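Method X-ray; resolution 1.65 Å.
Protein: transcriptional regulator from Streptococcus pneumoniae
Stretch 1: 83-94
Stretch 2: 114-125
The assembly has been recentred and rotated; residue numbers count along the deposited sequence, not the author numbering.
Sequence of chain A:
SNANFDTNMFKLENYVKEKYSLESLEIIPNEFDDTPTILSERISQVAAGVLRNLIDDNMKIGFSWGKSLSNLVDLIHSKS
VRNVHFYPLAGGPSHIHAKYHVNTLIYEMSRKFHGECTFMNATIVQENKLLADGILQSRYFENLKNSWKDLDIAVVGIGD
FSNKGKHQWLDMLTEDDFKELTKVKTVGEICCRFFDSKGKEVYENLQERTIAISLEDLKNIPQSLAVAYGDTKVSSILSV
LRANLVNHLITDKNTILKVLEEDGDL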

# COMPACT_ATOMS: atom_id res chain seq x y z
N ASN A 83 -2.49 -22.46 -8.49
CA ASN A 83 -3.68 -21.70 -8.87
C ASN A 83 -3.75 -20.32 -8.16
O ASN A 83 -4.87 -19.83 -7.85
CB ASN A 83 -4.99 -22.47 -8.56
CG ASN A 83 -6.21 -21.88 -9.24
OD1 ASN A 83 -6.13 -21.30 -10.36
ND2 ASN A 83 -7.37 -22.03 -8.60
N VAL A 84 -2.57 -19.73 -7.95
CA VAL A 84 -2.47 -18.37 -7.35
C VAL A 84 -2.49 -17.37 -8.52
O VAL A 84 -1.92 -17.66 -9.60
CB VAL A 84 -1.18 -18.17 -6.54
CG1 VAL A 84 -1.02 -16.73 -6.01
CG2 VAL A 84 -1.18 -19.13 -5.32
N HIS A 85 -3.15 -16.23 -8.30
CA HIS A 85 -3.28 -15.24 -9.38
C HIS A 85 -2.88 -13.88 -8.80
O HIS A 85 -3.34 -13.56 -7.68
CB HIS A 85 -4.74 -15.13 -9.86
CG HIS A 85 -5.28 -16.43 -10.37
ND1 HIS A 85 -5.48 -16.68 -11.71
CD2 HIS A 85 -5.64 -17.57 -9.71
CE1 HIS A 85 -5.95 -17.91 -11.86
NE2 HIS A 85 -6.04 -18.47 -10.67
N PHE A 86 -2.06 -13.11 -9.52
CA PHE A 86 -1.60 -11.78 -9.06
C PHE A 86 -2.23 -10.71 -9.96
O PHE A 86 -2.27 -10.89 -11.18
CB PHE A 86 -0.06 -11.71 -9.23
CG PHE A 86 0.67 -12.58 -8.20
CD1 PHE A 86 1.22 -13.82 -8.57
CD2 PHE A 86 0.67 -12.20 -6.86
CE1 PHE A 86 1.77 -14.63 -7.58
CE2 PHE A 86 1.32 -12.96 -5.88
CZ PHE A 86 1.86 -14.19 -6.25
N TYR A 87 -2.65 -9.60 -9.34
CA TYR A 87 -3.39 -8.50 -10.01
C TYR A 87 -2.74 -7.19 -9.55
O TYR A 87 -2.16 -7.12 -8.47
CB TYR A 87 -4.86 -8.48 -9.58
CG TYR A 87 -5.57 -9.76 -9.90
CD1 TYR A 87 -5.58 -10.77 -8.95
CD2 TYR A 87 -6.20 -9.96 -11.13
CE1 TYR A 87 -6.22 -12.01 -9.22
CE2 TYR A 87 -6.86 -11.18 -11.41
CZ TYR A 87 -6.83 -12.19 -10.42
OH TYR A 87 -7.45 -13.40 -10.69
N PRO A 88 -2.86 -6.13 -10.38
CA PRO A 88 -2.47 -4.77 -9.96
C PRO A 88 -3.63 -4.12 -9.25
O PRO A 88 -4.79 -4.24 -9.70
CB PRO A 88 -2.20 -4.04 -11.31
CG PRO A 88 -3.19 -4.72 -12.34
CD PRO A 88 -3.28 -6.23 -11.78
N LEU A 89 -3.33 -3.44 -8.14
CA LEU A 89 -4.33 -2.63 -7.42
C LEU A 89 -4.40 -1.21 -8.03
O LEU A 89 -5.43 -0.52 -7.91
CB LEU A 89 -4.01 -2.51 -5.95
CG LEU A 89 -4.08 -3.88 -5.21
CD1 LEU A 89 -3.42 -3.61 -3.86
CD2 LEU A 89 -5.55 -4.37 -5.09
N ALA A 90 -3.31 -0.79 -8.62
CA ALA A 90 -3.14 0.56 -9.11
C ALA A 90 -1.78 0.59 -9.83
O ALA A 90 -0.82 -0.08 -9.39
CB ALA A 90 -3.15 1.55 -7.94
N GLY A 91 -1.72 1.40 -10.88
CA GLY A 91 -0.45 1.65 -11.56
C GLY A 91 0.24 2.71 -10.71
O GLY A 91 -0.41 3.45 -9.94
N GLY A 92 1.54 2.80 -10.77
CA GLY A 92 2.12 3.87 -9.99
C GLY A 92 2.19 5.09 -10.86
O GLY A 92 1.64 5.11 -11.96
N PRO A 93 2.88 6.13 -10.39
CA PRO A 93 3.15 7.24 -11.29
C PRO A 93 4.28 6.92 -12.29
O PRO A 93 4.85 5.83 -12.27
CB PRO A 93 3.55 8.38 -10.34
CG PRO A 93 4.12 7.71 -9.20
CD PRO A 93 3.48 6.34 -9.06
N SER A 94 4.59 7.89 -13.14
CA SER A 94 5.34 7.69 -14.38
C SER A 94 6.87 7.45 -14.31
O SER A 94 7.41 6.70 -15.13
CB SER A 94 5.06 8.88 -15.31
OG SER A 94 4.57 10.00 -14.56
N HIS A 114 4.78 -19.12 -8.88
CA HIS A 114 4.30 -19.65 -10.13
C HIS A 114 2.87 -19.29 -10.36
O HIS A 114 2.03 -20.13 -10.63
CB HIS A 114 4.50 -21.15 -10.20
CG HIS A 114 5.90 -21.51 -10.52
ND1 HIS A 114 6.37 -21.58 -11.82
CD2 HIS A 114 6.97 -21.71 -9.71
CE1 HIS A 114 7.66 -21.87 -11.80
NE2 HIS A 114 8.05 -21.95 -10.54
N GLY A 115 2.60 -18.00 -10.27
CA GLY A 115 1.20 -17.57 -10.43
C GLY A 115 0.91 -17.01 -11.82
O GLY A 115 1.82 -16.67 -12.60
N GLU A 116 -0.38 -16.86 -12.11
CA GLU A 116 -0.83 -16.32 -13.34
C GLU A 116 -1.00 -14.83 -13.07
O GLU A 116 -1.35 -14.48 -11.95
CB GLU A 116 -2.14 -17.02 -13.69
CG GLU A 116 -2.37 -17.03 -15.17
CD GLU A 116 -3.71 -17.68 -15.62
OE1 GLU A 116 -4.26 -18.60 -14.92
OE2 GLU A 116 -4.13 -17.26 -16.69
N CYS A 117 -0.74 -13.97 -14.07
CA CYS A 117 -0.56 -12.50 -13.87
C CYS A 117 -1.54 -11.75 -14.75
O CYS A 117 -1.65 -12.08 -15.97
CB CYS A 117 0.82 -12.03 -14.37
SG CYS A 117 2.17 -12.77 -13.43
N THR A 118 -2.15 -10.71 -14.16
CA THR A 118 -2.87 -9.67 -14.89
C THR A 118 -2.05 -8.40 -14.65
O THR A 118 -1.56 -8.18 -13.53
CB THR A 118 -4.28 -9.52 -14.24
OG1 THR A 118 -5.10 -10.69 -14.44
CG2 THR A 118 -5.00 -8.33 -14.81
N PHE A 119 -1.85 -7.60 -15.72
CA PHE A 119 -1.00 -6.42 -15.67
C PHE A 119 -1.85 -5.17 -15.82
O PHE A 119 -2.96 -5.27 -16.30
CB PHE A 119 0.06 -6.48 -16.76
CG PHE A 119 1.05 -7.58 -16.52
CD1 PHE A 119 1.00 -8.75 -17.29
CD2 PHE A 119 2.01 -7.46 -15.50
CE1 PHE A 119 1.94 -9.79 -17.05
CE2 PHE A 119 2.96 -8.51 -15.26
CZ PHE A 119 2.88 -9.66 -16.04
N MSE A 120 -1.31 -4.04 -15.34
CA MSE A 120 -1.98 -2.75 -15.49
C MSE A 120 -1.48 -2.10 -16.79
O MSE A 120 -0.30 -1.84 -16.96
CB MSE A 120 -1.74 -1.85 -14.27
CG MSE A 120 -2.28 -0.41 -14.42
SE MSE A 120 -4.23 -0.48 -14.66
CE MSE A 120 -4.72 -1.12 -12.91
N ASN A 121 -2.41 -1.88 -17.72
CA ASN A 121 -2.14 -1.28 -19.02
C ASN A 121 -2.44 0.26 -19.02
O ASN A 121 -1.72 1.07 -19.65
CB ASN A 121 -2.99 -2.05 -20.06
CG ASN A 121 -2.29 -2.23 -21.43
OD1 ASN A 121 -1.06 -2.12 -21.54
ND2 ASN A 121 -3.09 -2.56 -22.49
N ALA A 122 -3.46 0.66 -18.27
CA ALA A 122 -3.95 2.07 -18.27
C ALA A 122 -3.15 2.92 -17.33
O ALA A 122 -2.70 2.44 -16.27
CB ALA A 122 -5.42 2.13 -17.86
N THR A 123 -2.99 4.20 -17.71
CA THR A 123 -2.37 5.24 -16.89
C THR A 123 -3.22 5.51 -15.64
O THR A 123 -4.47 5.54 -15.72
CB THR A 123 -2.31 6.56 -17.73
OG1 THR A 123 -1.50 6.31 -18.90
CG2 THR A 123 -1.68 7.65 -16.96
N ILE A 124 -2.55 5.71 -14.52
CA ILE A 124 -3.26 5.76 -13.23
C ILE A 124 -4.28 6.92 -13.15
O ILE A 124 -5.36 6.73 -12.63
CB ILE A 124 -2.23 5.79 -12.05
CG1 ILE A 124 -2.92 5.89 -10.67
CG2 ILE A 124 -1.23 6.90 -12.23
CD1 ILE A 124 -3.84 4.72 -10.34
N VAL A 125 -3.94 8.11 -13.67
CA VAL A 125 -4.89 9.26 -13.63
C VAL A 125 -5.25 9.68 -15.07
O VAL A 125 -4.35 10.01 -15.87
CB VAL A 125 -4.27 10.50 -12.90
CG1 VAL A 125 -5.23 11.72 -13.01
CG2 VAL A 125 -3.94 10.18 -11.42
O HOH W 1 0.32 -20.83 -8.34
O HOH W 2 -3.53 2.45 -12.93
O HOH W 3 0.46 5.05 -14.41

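The contact between these two stretches is a short parallel β-pairing that gives way, at a proline, to apolar side-chain packing and water-bridged backbone groups, and it illustrates how two segments of one chain can stay side by side after their direct backbone hydrogen bonds have run out.

The pairing itself follows the classic parallel pattern, in which one residue serves both its neighbours across the gap. Glu-116 N donates to Val-84 O at 3.1 Å, and Phe-86 N donates to Glu-116 O at 2.9 Å, so that Glu-116 is held through both of its backbone polar groups. A third bond, from Thr-118 N to Phe-86 O at 3.0 Å, continues the ladder. All three are nearly straight, with N-H...acceptor angles of 161 to 167°. Between them lie the weaker CA-H...O contacts common in β-sheets: His-85 CA lies 3.3 Å from Glu-116 O, and Cys-117 CA lies 3.6 Å from Phe-86 O.

Side chains alternate along this ladder. His-85 and Glu-116 share one face, where His-85 CE1 approaches Glu-116 OE1 to 3.6 Å; the imidazole has its hydrogen bond within its own stretch, from His-85 NE2 to Asn-83 OD1 at 2.8 Å. Phe-86 and Cys-117 occupy the other face. There the edge of the Phe-86 ring meets Gly-115, with Phe-86 CE1 4.1 Å from Gly-115 CA. The absence of a side chain matters here, because an ideally placed CB on Gly-115 would lie 2.8 Å from Phe-86 CE1, a clash.

Pro-88 marks the change of character. Its nitrogen, closed into the ring, has no hydrogen to donate, and the ring instead packs against the opposing backbone, with Pro-88 CD 3.1 Å from Thr-118 O. It also meets the side chain of selenomethionine Met-120, Pro-88 CB to Met-120 CB being 3.7 Å. The register shifts at this point: Tyr-87 lies nearest Thr-118 by CA position, but Pro-88 lies nearest Met-120.

Farther along, the bare CA of Gly-91 leaves room for Met-120. Gly-91 CA sits 4.0 Å from Met-120 CG, and an ideally placed CB on Gly-91 would lie a tight 3.3 Å from Met-120 CG. Ile-124 points toward the first stretch and packs along its loop: Ile-124 CD1 is 4.0 Å from Ala-90 CB, and Ile-124 CG2 is 3.4 Å from Gly-92 O. This close fit has a cost, since Gly-91 O is buried without a polar partner, its nearest neighbour across the contact being Ile-124 CG1 at 3.6 Å.

Water supplies the polar links that the backbones no longer make directly. One molecule accepts from Gly-91 N at 2.9 Å and donates a weak bond to Ala-122 O at 3.4 Å. Another donates to Gly-92 O at 2.7 Å while accepting from Ile-124 N at 3.1 Å. The general lesson is that a parallel pairing need not end abruptly: apolar packing and bridging water can extend the association beyond its last direct hydrogen bond.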